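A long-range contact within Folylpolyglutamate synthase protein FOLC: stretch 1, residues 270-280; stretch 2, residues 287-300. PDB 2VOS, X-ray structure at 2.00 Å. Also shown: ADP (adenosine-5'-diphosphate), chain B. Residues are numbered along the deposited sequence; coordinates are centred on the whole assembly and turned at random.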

# COMPACT_ATOMS: atom_id res chain seq x y z
N ILE A 270 -1.07 14.23 -18.44
CA ILE A 270 -0.42 12.97 -18.76
C ILE A 270 0.90 13.27 -19.48
O ILE A 270 0.99 14.22 -20.29
N ALA A 271 1.91 12.43 -19.24
CA ALA A 271 3.24 12.66 -19.78
C ALA A 271 3.84 11.28 -20.07
O ALA A 271 3.39 10.27 -19.51
N VAL A 272 4.82 11.23 -20.94
CA VAL A 272 5.56 9.98 -21.16
C VAL A 272 6.08 9.47 -19.82
O VAL A 272 6.83 10.17 -19.12
N GLY A 273 5.65 8.26 -19.46
CA GLY A 273 6.09 7.59 -18.23
C GLY A 273 5.27 7.94 -16.99
O GLY A 273 5.54 7.40 -15.90
N GLY A 274 4.26 8.81 -17.10
CA GLY A 274 3.59 9.24 -15.87
C GLY A 274 2.75 10.47 -16.07
O GLY A 274 1.79 10.45 -16.84
N GLN A 275 3.07 11.56 -15.33
CA GLN A 275 2.24 12.76 -15.41
C GLN A 275 3.02 13.95 -14.84
O GLN A 275 3.98 13.77 -14.11
N VAL A 276 2.59 15.15 -15.19
CA VAL A 276 3.22 16.34 -14.69
C VAL A 276 2.15 17.08 -13.88
O VAL A 276 1.03 17.25 -14.35
N LEU A 277 2.49 17.52 -12.68
CA LEU A 277 1.55 18.12 -11.74
C LEU A 277 1.89 19.55 -11.36
O LEU A 277 3.05 19.93 -11.27
N GLN A 278 0.86 20.31 -11.05
CA GLN A 278 1.05 21.53 -10.31
C GLN A 278 0.25 21.38 -9.02
O GLN A 278 -0.98 21.19 -9.07
N LEU A 279 0.94 21.47 -7.88
CA LEU A 279 0.30 21.20 -6.59
C LEU A 279 0.29 22.43 -5.69
O LEU A 279 1.32 23.09 -5.51
N GLN A 280 -0.85 22.70 -5.09
CA GLN A 280 -0.87 23.62 -3.96
C GLN A 280 -0.67 22.86 -2.64
O GLN A 280 -1.52 22.03 -2.25
N SER A 287 5.38 23.77 -8.91
CA SER A 287 5.07 23.56 -10.36
C SER A 287 5.99 22.56 -11.05
O SER A 287 7.05 22.31 -10.56
N ASP A 288 5.58 22.05 -12.22
CA ASP A 288 6.40 21.15 -13.03
C ASP A 288 6.90 19.95 -12.24
O ASP A 288 8.07 19.57 -12.35
N ILE A 289 6.03 19.38 -11.43
CA ILE A 289 6.36 18.16 -10.76
C ILE A 289 6.14 16.97 -11.72
O ILE A 289 4.99 16.70 -12.11
N TYR A 290 7.22 16.30 -12.11
CA TYR A 290 7.07 15.08 -12.88
C TYR A 290 6.97 13.91 -11.93
O TYR A 290 7.86 13.71 -11.08
N LEU A 291 5.87 13.14 -12.04
CA LEU A 291 5.72 11.95 -11.18
C LEU A 291 5.73 10.74 -12.11
O LEU A 291 4.86 10.65 -12.99
N PRO A 292 6.72 9.83 -11.98
CA PRO A 292 6.73 8.72 -12.94
C PRO A 292 5.72 7.55 -12.57
O PRO A 292 6.12 6.38 -12.51
N LEU A 293 4.45 7.88 -12.32
CA LEU A 293 3.46 6.87 -11.99
C LEU A 293 2.21 7.27 -12.78
O LEU A 293 1.95 8.47 -13.00
N HIS A 294 1.43 6.28 -13.15
CA HIS A 294 0.23 6.48 -13.90
C HIS A 294 -0.95 6.58 -12.94
O HIS A 294 -0.98 5.95 -11.89
N GLY A 295 -1.94 7.37 -13.31
CA GLY A 295 -3.21 7.36 -12.60
C GLY A 295 -3.52 8.69 -11.93
O GLY A 295 -2.66 9.26 -11.26
N GLU A 296 -4.75 9.18 -12.12
CA GLU A 296 -5.18 10.37 -11.39
C GLU A 296 -5.07 10.13 -9.88
O GLU A 296 -4.76 11.03 -9.11
N HIS A 297 -5.38 8.93 -9.42
CA HIS A 297 -5.28 8.67 -7.99
C HIS A 297 -3.87 8.92 -7.45
O HIS A 297 -3.72 9.32 -6.28
N GLN A 298 -2.85 8.66 -8.26
CA GLN A 298 -1.48 8.94 -7.78
C GLN A 298 -1.21 10.47 -7.65
O GLN A 298 -0.38 10.88 -6.87
N ALA A 299 -1.88 11.30 -8.43
CA ALA A 299 -1.75 12.73 -8.22
C ALA A 299 -2.28 13.13 -6.85
O ALA A 299 -1.73 14.02 -6.18
N HIS A 300 -3.35 12.47 -6.42
CA HIS A 300 -3.97 12.79 -5.12
C HIS A 300 -3.10 12.28 -3.98
O HIS A 300 -2.96 12.95 -2.94

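Strand 274-280 runs antiparallel to strand 287-291, and the stretches together bury 840 Å² of surface. At the start of stretch 1, the CB of Ala-271 points toward stretch 2 and meets the ring edge of Tyr-290 (CB to CE1, 4.1 Å). Tyr-290 (chi1 t) reaches along the strand, so that its OH donates a hydrogen bond to the O of Val-272 at 2.8 Å, tying the type II turn to the neighbouring strand; the Val-272 side chain (t) points away. Two glycines complete the turn. A CB on Gly-273 would collide with Tyr-290 OH, and one on Gly-274 with Leu-291 O. Water 1 donates to both Gly-273 O and Pro-292 O, while water 2 joins Gly-274 O to ND1 of His-294 (m), at 2.7 Å from each.

Gln-275 is the polar centre of the contact. With chi1 p and chi2 t, its buried amide extends beyond the strand pairing, and NE2 donates to Leu-293 O (2.8 Å) and Gly-295 O (2.9 Å). Both bonds are nearly linear, so the amide fastens the segment leading into the helix that carries Ala-299; OE1 lies 3.4 Å from Ala-299 CB.

Val-276 (t) shares the other sheet face with Tyr-290, its CG2 lying 4.1 Å from CD1 at the ring edge. Leu-277 (m, t) returns to the face of Gln-275, Ile-289 and Leu-291. The Leu-277 side chain bridges strand and helix: its CD1 is 4.2 Å from both Leu-291 CD2 and Ala-299 CB, and its CD2 comes closer to Ala-299 CB, at 3.7 Å. Gln-278, extended with chi1 and chi2 both t, donates from NE2 to the OG of Ser-287 (m) at 3.2 Å. Finally, Leu-279 (m, t) brings CD1 within 3.6 Å of CD1 of Ile-289 (m, t), extending the apolar cluster. ADP lies outside this interface, with its C6 3.6 Å from CB of His-297.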

# COMPACT_ATOMS: atom_id res chain seq x y z
CB ILE A 270 -1.30 12.14 -19.72
CG1 ILE A 270 -2.70 12.04 -19.13
CG2 ILE A 270 -0.69 10.78 -19.99
CD1 ILE A 270 -2.70 11.77 -17.68
CB ALA A 271 4.10 13.36 -18.75
CB VAL A 272 6.73 10.15 -22.18
CG1 VAL A 272 7.63 8.89 -22.22
CG2 VAL A 272 6.19 10.34 -23.62
CB GLN A 275 0.98 12.59 -14.54
CG GLN A 275 1.24 12.06 -13.12
CD GLN A 275 -0.04 11.54 -12.44
OE1 GLN A 275 -0.98 12.33 -12.21
NE2 GLN A 275 -0.10 10.21 -12.17
CB VAL A 276 3.70 17.19 -15.85
CG1 VAL A 276 4.23 18.54 -15.28
CG2 VAL A 276 4.86 16.46 -16.64
CB LEU A 277 1.52 17.26 -10.43
CG LEU A 277 1.36 15.75 -10.66
CD1 LEU A 277 1.49 14.95 -9.30
CD2 LEU A 277 0.04 15.47 -11.30
CB GLN A 278 0.48 22.75 -11.10
CG GLN A 278 0.77 24.03 -10.35
CD GLN A 278 0.32 25.26 -11.11
OE1 GLN A 278 -0.88 25.41 -11.42
NE2 GLN A 278 1.29 26.16 -11.40
CB LEU A 279 1.05 20.07 -5.88
CG LEU A 279 1.20 18.72 -6.62
CD1 LEU A 279 2.07 17.66 -5.80
CD2 LEU A 279 -0.15 18.10 -6.95
CB GLN A 280 -2.18 24.38 -3.93
CG GLN A 280 -2.21 25.39 -2.77
CD GLN A 280 -3.15 26.47 -3.07
OE1 GLN A 280 -3.11 27.04 -4.16
NE2 GLN A 280 -4.05 26.77 -2.12
CB SER A 287 5.20 24.89 -11.09
OG SER A 287 4.32 25.84 -10.48
CB ASP A 288 7.60 21.88 -13.63
CG ASP A 288 8.20 21.14 -14.92
OD1 ASP A 288 7.39 20.47 -15.69
OD2 ASP A 288 9.47 21.25 -15.20
CB ILE A 289 5.51 17.98 -9.54
CG1 ILE A 289 5.93 19.03 -8.50
CG2 ILE A 289 5.75 16.56 -8.94
CD1 ILE A 289 4.93 19.19 -7.38
CB TYR A 290 8.23 14.90 -13.87
CG TYR A 290 8.13 13.55 -14.58
CD1 TYR A 290 7.22 13.33 -15.61
CD2 TYR A 290 8.97 12.49 -14.23
CE1 TYR A 290 7.12 12.08 -16.28
CE2 TYR A 290 8.87 11.19 -14.89
CZ TYR A 290 7.93 11.01 -15.89
OH TYR A 290 7.84 9.80 -16.58
CB LEU A 291 4.37 12.04 -10.47
CG LEU A 291 4.09 10.84 -9.53
CD1 LEU A 291 5.00 10.89 -8.30
CD2 LEU A 291 2.64 10.89 -9.12
CB PRO A 292 8.17 8.22 -12.89
CG PRO A 292 8.56 8.42 -11.38
CD PRO A 292 7.81 9.74 -11.00
CB LEU A 293 3.10 6.89 -10.47
CG LEU A 293 4.20 6.56 -9.48
CD1 LEU A 293 3.68 6.69 -8.05
CD2 LEU A 293 4.72 5.12 -9.77
CB HIS A 294 0.01 5.28 -14.85
CG HIS A 294 1.15 5.00 -15.78
ND1 HIS A 294 1.54 5.87 -16.78
CD2 HIS A 294 1.94 3.90 -15.90
CE1 HIS A 294 2.57 5.34 -17.43
NE2 HIS A 294 2.82 4.14 -16.92
CB GLU A 296 -6.62 10.81 -11.77
CG GLU A 296 -6.98 12.11 -11.01
CD GLU A 296 -8.43 12.50 -11.07
OE1 GLU A 296 -9.11 12.07 -12.05
OE2 GLU A 296 -8.88 13.25 -10.14
CB HIS A 297 -5.65 7.23 -7.64
CG HIS A 297 -4.88 6.18 -8.42
ND1 HIS A 297 -5.09 5.97 -9.76
CD2 HIS A 297 -4.02 5.22 -8.01
CE1 HIS A 297 -4.30 4.99 -10.17
NE2 HIS A 297 -3.70 4.47 -9.12
CB GLN A 298 -0.41 8.22 -8.61
CG GLN A 298 -0.55 6.66 -8.52
CD GLN A 298 -0.14 6.12 -7.17
OE1 GLN A 298 0.13 6.87 -6.23
NE2 GLN A 298 -0.03 4.81 -7.06
CB ALA A 299 -2.50 13.54 -9.37
CB HIS A 300 -5.41 12.20 -5.05
CG HIS A 300 -6.35 12.97 -5.91
ND1 HIS A 300 -6.65 14.30 -5.67
CD2 HIS A 300 -6.98 12.65 -7.07
CE1 HIS A 300 -7.42 14.76 -6.64
NE2 HIS A 300 -7.63 13.78 -7.51
PB ADP B . -2.68 0.49 0.39
O1B ADP B . -1.29 0.47 0.97
O2B ADP B . -3.26 -0.88 0.20
O3B ADP B . -3.64 1.47 0.99
PA ADP B . -1.42 1.03 -2.24
O1A ADP B . -0.66 -0.27 -2.06
O2A ADP B . -0.80 2.36 -2.65
O3A ADP B . -2.57 1.18 -1.09
O5' ADP B . -2.39 0.69 -3.50
C5' ADP B . -3.11 -0.54 -3.67
C4' ADP B . -3.93 -0.36 -4.97
O4' ADP B . -4.92 0.68 -4.76
C3' ADP B . -3.14 0.19 -6.15
O3' ADP B . -2.74 -0.85 -7.02
C2' ADP B . -4.04 1.06 -6.96
O2' ADP B . -4.90 0.17 -7.75
C1' ADP B . -5.01 1.55 -5.91
N9 ADP B . -4.75 2.91 -5.34
C8 ADP B . -3.63 3.45 -4.76
N7 ADP B . -3.90 4.72 -4.33
C5 ADP B . -5.23 4.93 -4.55
C6 ADP B . -6.18 6.02 -4.30
N6 ADP B . -5.79 7.17 -3.72
N1 ADP B . -7.43 5.82 -4.74
C2 ADP B . -7.90 4.72 -5.38
N3 ADP B . -7.09 3.65 -5.62
C4 ADP B . -5.78 3.75 -5.23
O HOH W 1 7.14 5.46 -15.44
O HOH W 2 0.42 8.26 -17.55